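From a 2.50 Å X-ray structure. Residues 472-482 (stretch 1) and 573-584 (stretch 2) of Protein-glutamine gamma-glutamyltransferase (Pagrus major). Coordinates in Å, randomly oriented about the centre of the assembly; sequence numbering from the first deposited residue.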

# COMPACT_ATOMS: atom_id res chain seq x y z
N ARG A 472 3.43 -26.52 -33.60
CA ARG A 472 3.40 -25.16 -34.20
C ARG A 472 4.54 -24.33 -33.64
O ARG A 472 5.26 -24.77 -32.75
CB ARG A 472 2.08 -24.47 -33.89
CG ARG A 472 1.74 -24.40 -32.40
CD ARG A 472 0.67 -25.43 -32.02
NE ARG A 472 1.23 -26.76 -31.75
CZ ARG A 472 1.92 -27.09 -30.66
NH1 ARG A 472 2.16 -26.18 -29.71
NH2 ARG A 472 2.40 -28.32 -30.51
N LEU A 473 4.70 -23.12 -34.17
CA LEU A 473 5.76 -22.26 -33.69
C LEU A 473 5.47 -21.75 -32.27
O LEU A 473 4.33 -21.40 -31.96
CB LEU A 473 5.94 -21.09 -34.65
CG LEU A 473 7.05 -21.15 -35.73
CD1 LEU A 473 7.63 -22.54 -35.86
CD2 LEU A 473 6.47 -20.70 -37.07
N GLN A 474 6.49 -21.72 -31.43
CA GLN A 474 6.34 -21.25 -30.06
C GLN A 474 7.51 -20.36 -29.70
O GLN A 474 8.65 -20.79 -29.67
CB GLN A 474 6.27 -22.43 -29.09
CG GLN A 474 5.18 -23.45 -29.42
CD GLN A 474 3.76 -22.88 -29.29
OE1 GLN A 474 2.79 -23.48 -29.77
NE2 GLN A 474 3.64 -21.72 -28.65
N LEU A 475 7.20 -19.10 -29.43
CA LEU A 475 8.22 -18.10 -29.12
C LEU A 475 8.33 -17.90 -27.61
O LEU A 475 7.33 -17.92 -26.92
CB LEU A 475 7.84 -16.77 -29.80
CG LEU A 475 8.87 -15.72 -30.24
CD1 LEU A 475 10.11 -16.34 -30.85
CD2 LEU A 475 8.21 -14.80 -31.23
N SER A 476 9.55 -17.71 -27.12
CA SER A 476 9.77 -17.51 -25.69
C SER A 476 11.10 -16.81 -25.45
O SER A 476 12.02 -17.03 -26.21
CB SER A 476 9.76 -18.86 -24.97
OG SER A 476 10.96 -19.59 -25.18
N ILE A 477 11.18 -15.97 -24.41
CA ILE A 477 12.40 -15.24 -24.06
C ILE A 477 12.89 -15.75 -22.73
O ILE A 477 12.08 -16.02 -21.85
CB ILE A 477 12.14 -13.71 -23.95
CG1 ILE A 477 11.69 -13.18 -25.30
CG2 ILE A 477 13.39 -12.97 -23.54
CD1 ILE A 477 10.82 -11.98 -25.20
N LYS A 478 14.20 -15.89 -22.56
CA LYS A 478 14.72 -16.41 -21.31
C LYS A 478 15.98 -15.72 -20.84
O LYS A 478 16.76 -15.26 -21.65
CB LYS A 478 15.02 -17.90 -21.44
CG LYS A 478 14.86 -18.46 -22.85
CD LYS A 478 14.45 -19.93 -22.82
CE LYS A 478 14.79 -20.62 -24.15
NZ LYS A 478 14.43 -22.07 -24.14
N HIS A 479 16.18 -15.65 -19.54
CA HIS A 479 17.36 -14.99 -19.03
C HIS A 479 17.80 -15.55 -17.68
O HIS A 479 16.99 -16.11 -16.95
CB HIS A 479 17.11 -13.49 -18.93
CG HIS A 479 16.17 -13.08 -17.83
ND1 HIS A 479 15.04 -12.33 -18.07
CD2 HIS A 479 16.22 -13.26 -16.49
CE1 HIS A 479 14.44 -12.06 -16.92
NE2 HIS A 479 15.13 -12.62 -15.95
N ALA A 480 19.08 -15.36 -17.36
CA ALA A 480 19.67 -15.84 -16.09
C ALA A 480 19.61 -14.85 -14.93
O ALA A 480 20.48 -14.89 -14.05
CB ALA A 480 21.13 -16.24 -16.31
N GLN A 481 18.61 -13.96 -14.92
CA GLN A 481 18.45 -12.94 -13.89
C GLN A 481 19.74 -12.17 -13.69
O GLN A 481 20.42 -12.34 -12.69
CB GLN A 481 18.05 -13.56 -12.56
CG GLN A 481 16.73 -14.24 -12.61
CD GLN A 481 16.58 -15.24 -11.49
OE1 GLN A 481 16.88 -16.43 -11.65
NE2 GLN A 481 16.12 -14.75 -10.33
N PRO A 482 20.07 -11.27 -14.64
CA PRO A 482 21.30 -10.46 -14.58
C PRO A 482 21.39 -9.48 -13.45
O PRO A 482 20.36 -9.01 -12.95
CB PRO A 482 21.28 -9.71 -15.90
CG PRO A 482 19.82 -9.57 -16.19
CD PRO A 482 19.26 -10.92 -15.82
N PRO A 573 1.25 -13.23 -37.26
CA PRO A 573 2.48 -13.01 -36.49
C PRO A 573 2.36 -13.40 -35.00
O PRO A 573 1.28 -13.30 -34.41
CB PRO A 573 2.77 -11.52 -36.70
CG PRO A 573 1.45 -10.91 -37.07
CD PRO A 573 0.63 -11.98 -37.73
N ILE A 574 3.47 -13.83 -34.40
CA ILE A 574 3.52 -14.25 -32.99
C ILE A 574 4.41 -13.34 -32.18
O ILE A 574 5.54 -13.06 -32.58
CB ILE A 574 4.12 -15.67 -32.82
CG1 ILE A 574 3.21 -16.74 -33.40
CG2 ILE A 574 4.29 -15.99 -31.36
CD1 ILE A 574 3.70 -18.14 -33.10
N MET A 575 3.93 -12.92 -31.01
CA MET A 575 4.71 -12.04 -30.15
C MET A 575 4.87 -12.59 -28.73
O MET A 575 4.09 -13.43 -28.29
CB MET A 575 4.06 -10.64 -30.09
CG MET A 575 5.05 -9.47 -29.92
SD MET A 575 4.31 -8.00 -29.12
CE MET A 575 2.56 -8.57 -28.95
N THR A 576 5.89 -12.10 -28.04
CA THR A 576 6.16 -12.49 -26.67
C THR A 576 7.01 -11.41 -26.06
O THR A 576 8.02 -11.01 -26.62
CB THR A 576 6.92 -13.81 -26.58
OG1 THR A 576 6.06 -14.88 -27.01
CG2 THR A 576 7.30 -14.08 -25.16
N VAL A 577 6.61 -10.91 -24.91
CA VAL A 577 7.40 -9.87 -24.29
C VAL A 577 7.93 -10.33 -22.95
O VAL A 577 7.33 -11.18 -22.32
CB VAL A 577 6.56 -8.60 -24.12
CG1 VAL A 577 7.38 -7.53 -23.41
CG2 VAL A 577 6.15 -8.12 -25.48
N ALA A 578 9.07 -9.79 -22.55
CA ALA A 578 9.67 -10.15 -21.28
C ALA A 578 10.25 -8.89 -20.68
O ALA A 578 10.82 -8.08 -21.39
CB ALA A 578 10.76 -11.17 -21.48
N ASN A 579 10.08 -8.70 -19.38
CA ASN A 579 10.66 -7.54 -18.73
C ASN A 579 11.72 -8.06 -17.83
O ASN A 579 11.46 -8.88 -16.97
CB ASN A 579 9.64 -6.81 -17.89
CG ASN A 579 8.76 -5.95 -18.72
OD1 ASN A 579 9.04 -4.77 -18.91
ND2 ASN A 579 7.68 -6.52 -19.23
N ILE A 580 12.94 -7.58 -18.05
CA ILE A 580 14.04 -8.04 -17.25
C ILE A 580 14.46 -7.07 -16.17
O ILE A 580 14.91 -5.98 -16.46
CB ILE A 580 15.25 -8.36 -18.12
CG1 ILE A 580 14.81 -9.22 -19.30
CG2 ILE A 580 16.30 -9.10 -17.31
CD1 ILE A 580 15.95 -9.68 -20.20
N PRO A 581 14.22 -7.42 -14.90
CA PRO A 581 14.64 -6.53 -13.83
C PRO A 581 16.11 -6.88 -13.43
O PRO A 581 16.40 -7.97 -12.92
CB PRO A 581 13.62 -6.82 -12.73
CG PRO A 581 13.00 -8.13 -13.08
CD PRO A 581 13.51 -8.59 -14.39
N LEU A 582 17.04 -5.97 -13.70
CA LEU A 582 18.45 -6.21 -13.38
C LEU A 582 18.62 -5.94 -11.88
O LEU A 582 18.25 -4.86 -11.40
CB LEU A 582 19.34 -5.29 -14.22
CG LEU A 582 19.77 -5.63 -15.66
CD1 LEU A 582 18.77 -6.47 -16.33
CD2 LEU A 582 19.90 -4.38 -16.45
N SER A 583 19.20 -6.90 -11.15
CA SER A 583 19.36 -6.80 -9.68
C SER A 583 20.41 -5.86 -9.12
O SER A 583 21.40 -5.58 -9.76
CB SER A 583 19.60 -8.19 -9.06
OG SER A 583 20.40 -9.06 -9.83
N THR A 584 20.19 -5.39 -7.89
CA THR A 584 21.15 -4.53 -7.20
C THR A 584 21.70 -5.41 -6.06
O THR A 584 21.05 -6.37 -5.64
CB THR A 584 20.53 -3.26 -6.63
OG1 THR A 584 19.26 -3.56 -6.05
CG2 THR A 584 20.35 -2.21 -7.73

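Two strands can pack through their side chains without sharing a single backbone hydrogen bond along their length, and the segments of this transglutaminase illustrate the principle. The two strands run nearly parallel, at 17°, with axes 6.6 Å apart at closest approach. The alternation of extended chains does the sorting: Leu 473, Leu 475, Ile 477 and His 479 point toward the partner, as do Ile 574, Thr 576, Ala 578 and Ile 580, while the intervening Gln 474, Ser 476, Lys 478, Met 575, Val 577 and Asn 579 point away.

Apolar contact dominates the 661 Å² buried. Ile 574 touches two leucines, its CD1 lying 4.0 Å from Leu 473 CB and its CG2 4.0 Å from Leu 475 CB. Farther along, Ile 477 CG2 meets Ala 578 CB at 3.8 Å, the short alanine side chain pairing with the branched isoleucine. Thr 576 fits this apolar row because its hydroxyl is satisfied within its own strand, OG1 donating to Met 575 O at 2.8 Å, while its methyl CG2 lies 4.1 Å from Ile 477 CD1.

An aromatic contact follows. Ile 580 CG2 sits over one face of the His 479 ring, 3.7 Å from its centroid and 21° off the normal, a CH-pi arrangement. Ile 580 CG2 also lies 3.7 Å from Pro 482 CG, so the same methyl links the imidazole to the proline. Pro 482 CG also packs closely on Leu 582 CD1, at 3.3 Å.

Polar bonding between the segments is confined to the end beyond the strands. There Pro 482 O accepts from Ser 583 N at 3.0 Å, with a nearly straight 164° angle, and from Ser 583 OG at 3.1 Å. Leu 582 CA approaches Pro 482 O at 3.4 Å in a CA-H...O contact. Serine suits this place because its short side chain lets backbone and hydroxyl converge on one carbonyl.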